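D-aminoacid aminotransferase-like PLP-dependent enzyme (Haemophilus somnus, PDB 3CEB) is a putative pyridoxal-phosphate-dependent 4-amino-4-deoxychorismate lyase of the class IV aminotransferase family, and so probably forms 4-aminobenzoate for folate synthesis. Local coordinates at residues P92-H97 and M124-G129. Sequence-based numbering, arbitrary orientation. Where two conformers were deposited one is given.
Sequences PVFCDH and MIIRQG. With SO4 (sulfate ion), chain E.
The Phe94 ring lies alongside Ile126, both side chains pointing the same way, and its CD1 comes obliquely to within 3.7 Å of Ile126 CB; a flat ring suits this branched neighbour. Over one face of the Arg127 guanidinium, toward its rim, sits Gln128 NE2, on the side where Asp96 O also lies. That amide is fixed by its N-H to Asp96 O (3.0 Å), a bond lying in the planes of both the carbonyl and the amide. Asp96 answers with OD1, which takes Gln128 N at 2.9 Å from above the carboxylate plane. Thus a carboxylate and an amide side chain, each paired with the other's backbone, clasp the exposed loops just beyond the strands. Asp96 N and His97 N hold a sulfate ion, probably from the crystallisation liquor.

Before this clasp, parallel beta bridges join neighbouring strands of a mixed sheet in the D-aminoacid aminotransferase-like fold: Val93 N bonds Met124 O, Ile126 N bonds Val93 O (2.8 Å), and Cys95 N bonds Ile126 O. The beta-branched Val93, Ile125 and Ile126 favour such extended backbone. Pro92 suits the edge strand because its nitrogen, with no hydrogen to donate, turns away from strand 122-127, while its CA makes a CA-H...O contact to Met124 O.

Strand 90-94 is an edge of its sheet within the chain; 122-127 is central, flanked beyond by 130-131. Helix 108-114 packs on Val93 and Ile125, whereas Phe176 meets Phe94 edge-to-face and touches Ile126 on the other face.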
loop_
_atom_site.group_PDB
_atom_site.type_symbol
_atom_site.label_atom_id
_atom_site.label_comp_id
_atom_site.label_asym_id
_atom_site.label_seq_id
_atom_site.Cartn_x
_atom_site.Cartn_y
_atom_site.Cartn_z
ATOM N N PRO A 92 -18.061 -3.519 -3.015
ATOM C CA PRO A 92 -17.852 -4.178 -1.727
ATOM C C PRO A 92 -17.706 -5.685 -1.933
ATOM O O PRO A 92 -18.506 -6.286 -2.640
ATOM C CB PRO A 92 -19.129 -3.837 -0.931
ATOM C CG PRO A 92 -19.879 -2.871 -1.730
ATOM C CD PRO A 92 -19.390 -2.900 -3.124
ATOM N N VAL A 93 -16.659 -6.268 -1.356
ATOM C CA VAL A 93 -16.425 -7.700 -1.471
ATOM C C VAL A 93 -16.315 -8.257 -0.045
ATOM O O VAL A 93 -15.602 -7.728 0.794
ATOM C CB VAL A 93 -15.167 -7.991 -2.367
ATOM C CG1 VAL A 93 -14.867 -9.464 -2.419
ATOM C CG2 VAL A 93 -15.404 -7.498 -3.755
ATOM N N PHE A 94 -17.053 -9.317 0.233
ATOM C CA PHE A 94 -17.119 -9.858 1.591
ATOM C C PHE A 94 -16.169 -11.014 1.772
ATOM O O PHE A 94 -16.268 -12.046 1.124
ATOM C CB PHE A 94 -18.574 -10.242 1.935
ATOM C CG PHE A 94 -19.479 -9.075 1.934
ATOM C CD1 PHE A 94 -19.623 -8.305 3.066
ATOM C CD2 PHE A 94 -20.095 -8.668 0.766
ATOM C CE1 PHE A 94 -20.410 -7.174 3.045
ATOM C CE2 PHE A 94 -20.886 -7.557 0.735
ATOM C CZ PHE A 94 -21.044 -6.797 1.873
ATOM N N CYS A 95 -15.223 -10.817 2.659
ATOM C CA CYS A 95 -14.242 -11.828 2.933
ATOM C C CYS A 95 -13.729 -11.768 4.371
ATOM O O CYS A 95 -12.937 -10.911 4.735
ATOM C CB CYS A 95 -13.109 -11.645 1.964
ATOM S SG CYS A 95 -11.805 -12.841 2.176
ATOM N N ASP A 96 -14.166 -12.724 5.168
ATOM C CA ASP A 96 -13.894 -12.745 6.611
ATOM C C ASP A 96 -12.587 -13.417 7.012
ATOM O O ASP A 96 -12.179 -13.359 8.166
ATOM C CB ASP A 96 -15.011 -13.487 7.333
ATOM C CG ASP A 96 -16.284 -12.702 7.391
ATOM O OD1 ASP A 96 -16.258 -11.493 7.128
ATOM O OD2 ASP A 96 -17.324 -13.292 7.752
ATOM N N HIS A 97 -11.959 -14.095 6.072
ATOM C CA HIS A 97 -10.737 -14.808 6.387
ATOM C C HIS A 97 -9.689 -14.493 5.388
ATOM O O HIS A 97 -9.587 -15.181 4.374
ATOM C CB HIS A 97 -10.973 -16.306 6.375
ATOM C CG HIS A 97 -11.882 -16.766 7.463
ATOM N ND1 HIS A 97 -11.761 -16.310 8.762
ATOM C CD2 HIS A 97 -12.924 -17.636 7.452
ATOM C CE1 HIS A 97 -12.699 -16.876 9.503
ATOM N NE2 HIS A 97 -13.410 -17.691 8.736
HETATM N N MSE A 124 -13.575 -3.174 -2.347
HETATM C CA MSE A 124 -13.553 -2.685 -0.997
HETATM C C MSE A 124 -13.824 -3.890 -0.106
HETATM O O MSE A 124 -14.911 -4.447 -0.111
HETATM C CB MSE A 124 -14.617 -1.605 -0.875
HETATM C CG MSE A 124 -14.800 -1.074 0.508
HETATM SE SE MSE A 124 -15.961 0.478 0.558
HETATM C CE MSE A 124 -14.618 1.733 0.014
ATOM N N ILE A 125 -12.795 -4.345 0.597
ATOM C CA ILE A 125 -12.884 -5.593 1.342
ATOM C C ILE A 125 -13.518 -5.406 2.719
ATOM O O ILE A 125 -12.983 -4.707 3.601
ATOM C CB ILE A 125 -11.507 -6.243 1.484
ATOM C CG1 ILE A 125 -10.910 -6.547 0.093
ATOM C CG2 ILE A 125 -11.624 -7.527 2.296
ATOM C CD1 ILE A 125 -9.449 -6.798 0.088
ATOM N N ILE A 126 -14.658 -6.059 2.883
ATOM C CA ILE A 126 -15.387 -6.067 4.118
ATOM C C ILE A 126 -15.055 -7.351 4.845
ATOM O O ILE A 126 -15.454 -8.446 4.430
ATOM C CB ILE A 126 -16.896 -6.002 3.860
ATOM C CG1 ILE A 126 -17.179 -4.835 2.911
ATOM C CG2 ILE A 126 -17.651 -5.860 5.164
ATOM C CD1 ILE A 126 -16.558 -3.558 3.401
ATOM N N ARG A 127 -14.334 -7.192 5.951
ATOM C CA ARG A 127 -13.871 -8.300 6.761
ATOM C C ARG A 127 -14.411 -8.169 8.171
ATOM O O ARG A 127 -14.093 -7.213 8.890
ATOM C CB ARG A 127 -12.341 -8.286 6.793
ATOM C CG ARG A 127 -11.678 -9.373 7.638
ATOM C CD ARG A 127 -10.194 -9.114 7.853
ATOM N NE ARG A 127 -9.608 -10.163 8.666
ATOM C CZ ARG A 127 -9.653 -10.203 9.996
ATOM N NH1 ARG A 127 -10.219 -9.228 10.665
ATOM N NH2 ARG A 127 -9.118 -11.206 10.664
ATOM N N GLN A 128 -15.225 -9.148 8.557
ATOM C CA GLN A 128 -15.740 -9.223 9.909
ATOM C C GLN A 128 -16.425 -7.921 10.258
ATOM O O GLN A 128 -16.173 -7.344 11.301
ATOM C CB GLN A 128 -14.597 -9.543 10.879
ATOM C CG GLN A 128 -14.251 -11.039 10.826
ATOM C CD GLN A 128 -12.993 -11.451 11.609
ATOM O OE1 GLN A 128 -12.776 -11.027 12.745
ATOM N NE2 GLN A 128 -12.173 -12.308 10.993
ATOM N N GLY A 129 -17.239 -7.455 9.310
ATOM C CA GLY A 129 -18.149 -6.308 9.461
ATOM C C GLY A 129 -17.503 -4.954 9.205
ATOM O O GLY A 129 -18.166 -3.905 9.196
HETATM S S SO4 E . -14.854 -15.936 3.908
HETATM O O1 SO4 E . -13.454 -15.510 3.917
HETATM O O2 SO4 E . -15.770 -14.802 4.093
HETATM O O3 SO4 E . -14.995 -16.872 5.043
HETATM O O4 SO4 E . -15.149 -16.533 2.601
#